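Local structure of putative type VI secretion protein (Escherichia coli, 6SJL) at the interface of chains A and B and the interface of chains A and C. The protein forms the trimeric VgrG spike of the type VI secretion system and binds the phospholipase effector Tle1, probably carrying it for delivery. Residues are numbered along the deposited sequence; one frame, centred on the assembly and turned at random. Chains: chain A/B, Putative type VI secretion protein; chain C, Putative type VI secretion protein.

Chain A takes part in both contacts, which share no residue or strand and whose C-alpha centres lie about 87 Å apart. Contact 1 joins two copies of VgrG through side chains of strands 559-563 and 626-630, the latter following the helices 578-600 and 608-618 in sequence. Contact 2 uses strand 825-830, near the C-terminus, to pair with strand 13-15 of Tle1. In these two patches, subunit packing and effector binding use separate parts of the chain: apolar side chains in contact 1, main-chain strand pairing in contact 2. With three copies of each protein in the assembly, each spike subunit can probably take one effector.

Contact 1: the interface of chains A and B. Residues chain A 560, 562, 626, 628; chain B 562, 628-629.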
ATOM      1  N   ILE A 560     -15.369  19.948  17.308  1.00 26.74           N
ATOM      2  CA  ILE A 560     -14.525  21.025  16.832  1.00 26.74           C
ATOM      3  C   ILE A 560     -14.764  21.136  15.344  1.00 26.74           C
ATOM      4  O   ILE A 560     -14.799  20.127  14.644  1.00 26.74           O
ATOM      5  CB  ILE A 560     -13.038  20.760  17.109  1.00 26.74           C
ATOM      6  CG1 ILE A 560     -12.775  20.476  18.580  1.00 26.74           C
ATOM      7  CG2 ILE A 560     -12.226  21.934  16.701  1.00 26.74           C
ATOM      8  CD1 ILE A 560     -13.018  21.613  19.454  1.00 26.74           C
ATOM      9  N   ILE A 562     -12.850  23.288  12.530  1.00 26.18           N
ATOM     10  CA  ILE A 562     -11.830  24.224  12.105  1.00 26.18           C
ATOM     11  C   ILE A 562     -11.933  24.333  10.599  1.00 26.18           C
ATOM     12  O   ILE A 562     -11.758  23.346   9.885  1.00 26.18           O
ATOM     13  CB  ILE A 562     -10.438  23.783  12.559  1.00 26.18           C
ATOM     14  CG1 ILE A 562     -10.480  23.515  14.053  1.00 26.18           C
ATOM     15  CG2 ILE A 562      -9.439  24.853  12.279  1.00 26.18           C
ATOM     16  CD1 ILE A 562      -9.203  23.099  14.632  1.00 26.18           C
ATOM     17  N   MET A 626     -14.150  15.944  15.143  1.00 27.12           N
ATOM     18  CA  MET A 626     -13.406  17.074  14.623  1.00 27.12           C
ATOM     19  C   MET A 626     -13.577  17.090  13.123  1.00 27.12           C
ATOM     20  O   MET A 626     -13.380  16.073  12.466  1.00 27.12           O
ATOM     21  CB  MET A 626     -11.930  16.966  14.949  1.00 27.12           C
ATOM     22  CG  MET A 626     -11.521  17.571  16.245  1.00 27.12           C
ATOM     23  SD  MET A 626      -9.754  17.540  16.430  1.00 27.12           S
ATOM     24  CE  MET A 626      -9.319  17.924  14.767  1.00 27.12           C
ATOM     25  N   LEU A 628     -11.975  19.212  10.084  1.00 25.93           N
ATOM     26  CA  LEU A 628     -11.058  20.188   9.528  1.00 25.93           C
ATOM     27  C   LEU A 628     -11.308  20.300   8.039  1.00 25.93           C
ATOM     28  O   LEU A 628     -11.161  19.322   7.316  1.00 25.93           O
ATOM     29  CB  LEU A 628      -9.614  19.789   9.780  1.00 25.93           C
ATOM     30  CG  LEU A 628      -9.282  19.259  11.152  1.00 25.93           C
ATOM     31  CD1 LEU A 628      -7.837  18.934  11.163  1.00 25.93           C
ATOM     32  CD2 LEU A 628      -9.558  20.308  12.143  1.00 25.93           C
TER
ATOM     33  N   ILE B 562      -6.090  20.096  20.588  1.00 25.59           N
ATOM     34  CA  ILE B 562      -7.432  20.345  20.098  1.00 25.59           C
ATOM     35  C   ILE B 562      -8.237  19.095  20.373  1.00 25.59           C
ATOM     36  O   ILE B 562      -7.866  18.007  19.935  1.00 25.59           O
ATOM     37  CB  ILE B 562      -7.436  20.703  18.611  1.00 25.59           C
ATOM     38  CG1 ILE B 562      -6.659  21.992  18.409  1.00 25.59           C
ATOM     39  CG2 ILE B 562      -8.833  20.895  18.142  1.00 25.59           C
ATOM     40  CD1 ILE B 562      -6.152  22.168  17.059  1.00 25.59           C
ATOM     41  N   LEU B 628      -4.536  16.129  18.164  1.00 25.76           N
ATOM     42  CA  LEU B 628      -5.926  16.260  17.784  1.00 25.76           C
ATOM     43  C   LEU B 628      -6.634  15.009  18.244  1.00 25.76           C
ATOM     44  O   LEU B 628      -6.279  13.914  17.819  1.00 25.76           O
ATOM     45  CB  LEU B 628      -6.073  16.414  16.278  1.00 25.76           C
ATOM     46  CG  LEU B 628      -5.233  17.453  15.576  1.00 25.76           C
ATOM     47  CD1 LEU B 628      -5.674  17.528  14.170  1.00 25.76           C
ATOM     48  CD2 LEU B 628      -5.462  18.746  16.219  1.00 25.76           C
ATOM     49  N   HIS B 629      -7.607  15.161  19.116  1.00 28.13           N
ATOM     50  CA  HIS B 629      -8.422  14.035  19.517  1.00 28.13           C
ATOM     51  C   HIS B 629      -9.884  14.403  19.405  1.00 28.13           C
ATOM     52  O   HIS B 629     -10.276  15.517  19.730  1.00 28.13           O
ATOM     53  CB  HIS B 629      -8.120  13.582  20.929  1.00 28.13           C
ATOM     54  CG  HIS B 629      -8.982  12.448  21.372  1.00 28.13           C
ATOM     55  ND1 HIS B 629      -9.950  12.580  22.337  1.00 28.13           N
ATOM     56  CD2 HIS B 629      -9.065  11.176  20.927  1.00 28.13           C
ATOM     57  CE1 HIS B 629     -10.572  11.430  22.489  1.00 28.13           C
ATOM     58  NE2 HIS B 629     -10.058  10.562  21.641  1.00 28.13           N
TER
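A:Met626 pushes its thioether end between B:Ile562 and B:Leu628, in the apolar interior of the beta-helical needle typical of the VgrG family, where strands of different subunits wind together. The methyl CE of A:Met626 lies 3.7 Å from CD1 of B:Leu628. The sulfur SD of A:Met626 lies 3.9 Å from the branch methyl CG2 of B:Ile562. The methionine side chain runs at about a right angle to both partners; its sulfur touches both, while its methyl leans on B:Leu628. A bend at the end of the chain (chi3 39°) turns CE towards B:Leu628.

The same CG2 of B:Ile562 also meets CG2 of A:Ile560 at 3.8 Å, the two side chains crossing obliquely. Ends meet head-on at two further points: CD1 of A:Ile562 faces CD1 of B:Ile562 at 4.0 Å, and CD1 of A:Leu628 faces CD1 of B:Leu628, also at 4.0 Å. In A:Ile562 the extended outer arm (chi2 -179°) carries CD1 forward to that meeting.

Behind these contacts, each subunit braces its own side chains. CE of A:Met626 rests 3.6 Å from CD2 of A:Leu628, whose same methyl packs on CD1 of A:Ile562. In chain B, CD1 of B:Ile562 lies 3.6 Å from CD2 of B:Leu628.

Contact 2: the interface of chains A and C. Residues chain A 819, 821, 824-826; chain C 14-16.
A:Val826 and C:His14 face each other as an antiparallel backbone pair, joining strand 825-830 of VgrG to strand 13-15 of the Tle1 effector in a small intermolecular beta-sheet. The amide N of A:Val826 donates to O of C:His14, almost in line with that carbonyl (175°), and N of C:His14 donates to O of A:Val826 at 3.0 Å. A:Ser825 opposite C:Lys15 extends the pairing, and a weak bond runs from N of C:Thr16 to O of A:Pro824. Main-chain atoms make these bonds, so this part of the recognition probably depends more on strand shape than on side-chain identity.

Beside the pair, the side chains of A:Val826 and C:His14 lie alongside one another, pointing the same way, with CG2 of the valine 4.0 Å from CB of the histidine.

C:Thr16 can be followed outward from its CB, which packs 4.0 Å from CD of the A:Pro824 ring. There the side chain forks. The hydroxyl OG1 of C:Thr16, set beside its own backbone N (chi1 -59°), approaches CG2 of A:Val819 at 3.3 Å. The methyl CG2 of C:Thr16 lies nearest the carbonyl O of A:Thr821, at 3.7 Å, and also borders CG2 of A:Val819.

C:Lys15 starts out extended and then folds at chi3 and chi4, which brings its terminal amine nitrogen NZ to 4.0 Å from CB of A:Ser825.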
ATOM      1  N   VAL A 819       8.642 -20.390 -56.655  1.00138.75           N
ATOM      2  CA  VAL A 819       7.306 -20.071 -56.171  1.00138.75           C
ATOM      3  C   VAL A 819       6.748 -21.311 -55.495  1.00138.75           C
ATOM      4  O   VAL A 819       7.099 -22.441 -55.848  1.00138.75           O
ATOM      5  CB  VAL A 819       6.384 -19.595 -57.313  1.00138.75           C
ATOM      6  CG1 VAL A 819       6.998 -18.410 -58.034  1.00138.75           C
ATOM      7  CG2 VAL A 819       6.114 -20.734 -58.289  1.00138.75           C
ATOM      8  N   THR A 821       3.168 -21.096 -54.021  1.00140.58           N
ATOM      9  CA  THR A 821       1.723 -21.158 -53.907  1.00140.58           C
ATOM     10  C   THR A 821       1.201 -22.180 -54.912  1.00140.58           C
ATOM     11  O   THR A 821       1.852 -22.482 -55.917  1.00140.58           O
ATOM     12  CB  THR A 821       1.080 -19.790 -54.118  1.00140.58           C
ATOM     13  OG1 THR A 821       1.019 -19.498 -55.517  1.00140.58           O
ATOM     14  CG2 THR A 821       1.880 -18.711 -53.408  1.00140.58           C
ATOM     15  N   PRO A 824      -1.074 -21.012 -59.262  1.00140.76           N
ATOM     16  CA  PRO A 824      -1.474 -19.826 -60.024  1.00140.76           C
ATOM     17  C   PRO A 824      -0.743 -19.756 -61.353  1.00140.76           C
ATOM     18  O   PRO A 824       0.110 -20.602 -61.642  1.00140.76           O
ATOM     19  CB  PRO A 824      -1.081 -18.676 -59.097  1.00140.76           C
ATOM     20  CG  PRO A 824       0.103 -19.196 -58.371  1.00140.76           C
ATOM     21  CD  PRO A 824       0.088 -20.718 -58.410  1.00140.76           C
ATOM     22  N   SER A 825      -1.046 -18.745 -62.159  1.00139.38           N
ATOM     23  CA  SER A 825      -0.302 -18.460 -63.384  1.00139.38           C
ATOM     24  C   SER A 825       0.551 -17.222 -63.105  1.00139.38           C
ATOM     25  O   SER A 825       0.049 -16.093 -63.119  1.00139.38           O
ATOM     26  CB  SER A 825      -1.247 -18.258 -64.564  1.00139.38           C
ATOM     27  OG  SER A 825      -0.538 -18.040 -65.772  1.00139.38           O
ATOM     28  N   VAL A 826       1.843 -17.441 -62.847  1.00137.77           N
ATOM     29  CA  VAL A 826       2.747 -16.378 -62.423  1.00137.77           C
ATOM     30  C   VAL A 826       3.193 -15.552 -63.624  1.00137.77           C
ATOM     31  O   VAL A 826       3.238 -16.034 -64.763  1.00137.77           O
ATOM     32  CB  VAL A 826       3.950 -16.969 -61.663  1.00137.77           C
ATOM     33  CG1 VAL A 826       3.469 -17.929 -60.584  1.00137.77           C
ATOM     34  CG2 VAL A 826       4.909 -17.657 -62.618  1.00137.77           C
TER
ATOM     35  N   HIS C  14       3.535 -18.204 -66.842  1.00139.86           N
ATOM     36  CA  HIS C  14       3.922 -19.544 -66.428  1.00139.86           C
ATOM     37  C   HIS C  14       3.044 -19.965 -65.265  1.00139.86           C
ATOM     38  O   HIS C  14       2.691 -19.148 -64.411  1.00139.86           O
ATOM     39  CB  HIS C  14       5.403 -19.612 -66.034  1.00139.86           C
ATOM     40  CG  HIS C  14       5.820 -20.930 -65.461  1.00139.86           C
ATOM     41  ND1 HIS C  14       5.933 -22.074 -66.220  1.00139.86           N
ATOM     42  CD2 HIS C  14       6.155 -21.284 -64.197  1.00139.86           C
ATOM     43  CE1 HIS C  14       6.320 -23.076 -65.450  1.00139.86           C
ATOM     44  NE2 HIS C  14       6.460 -22.624 -64.217  1.00139.86           N
ATOM     45  N   LYS C  15       2.688 -21.243 -65.254  1.00139.73           N
ATOM     46  CA  LYS C  15       1.840 -21.830 -64.230  1.00139.73           C
ATOM     47  C   LYS C  15       2.676 -22.752 -63.350  1.00139.73           C
ATOM     48  O   LYS C  15       3.787 -23.149 -63.710  1.00139.73           O
ATOM     49  CB  LYS C  15       0.674 -22.589 -64.869  1.00139.73           C
ATOM     50  CG  LYS C  15      -0.436 -22.992 -63.911  1.00139.73           C
ATOM     51  CD  LYS C  15      -1.565 -23.699 -64.640  1.00139.73           C
ATOM     52  CE  LYS C  15      -2.362 -22.734 -65.514  1.00139.73           C
ATOM     53  NZ  LYS C  15      -3.118 -21.734 -64.715  1.00139.73           N
ATOM     54  N   THR C  16       2.132 -23.085 -62.183  1.00140.64           N
ATOM     55  CA  THR C  16       2.841 -23.869 -61.185  1.00140.64           C
ATOM     56  C   THR C  16       2.188 -25.233 -61.020  1.00140.64           C
ATOM     57  O   THR C  16       0.961 -25.351 -61.021  1.00140.64           O
ATOM     58  CB  THR C  16       2.874 -23.141 -59.837  1.00140.64           C
ATOM     59  OG1 THR C  16       3.529 -21.877 -59.999  1.00140.64           O
ATOM     60  CG2 THR C  16       3.621 -23.968 -58.783  1.00140.64           C
TER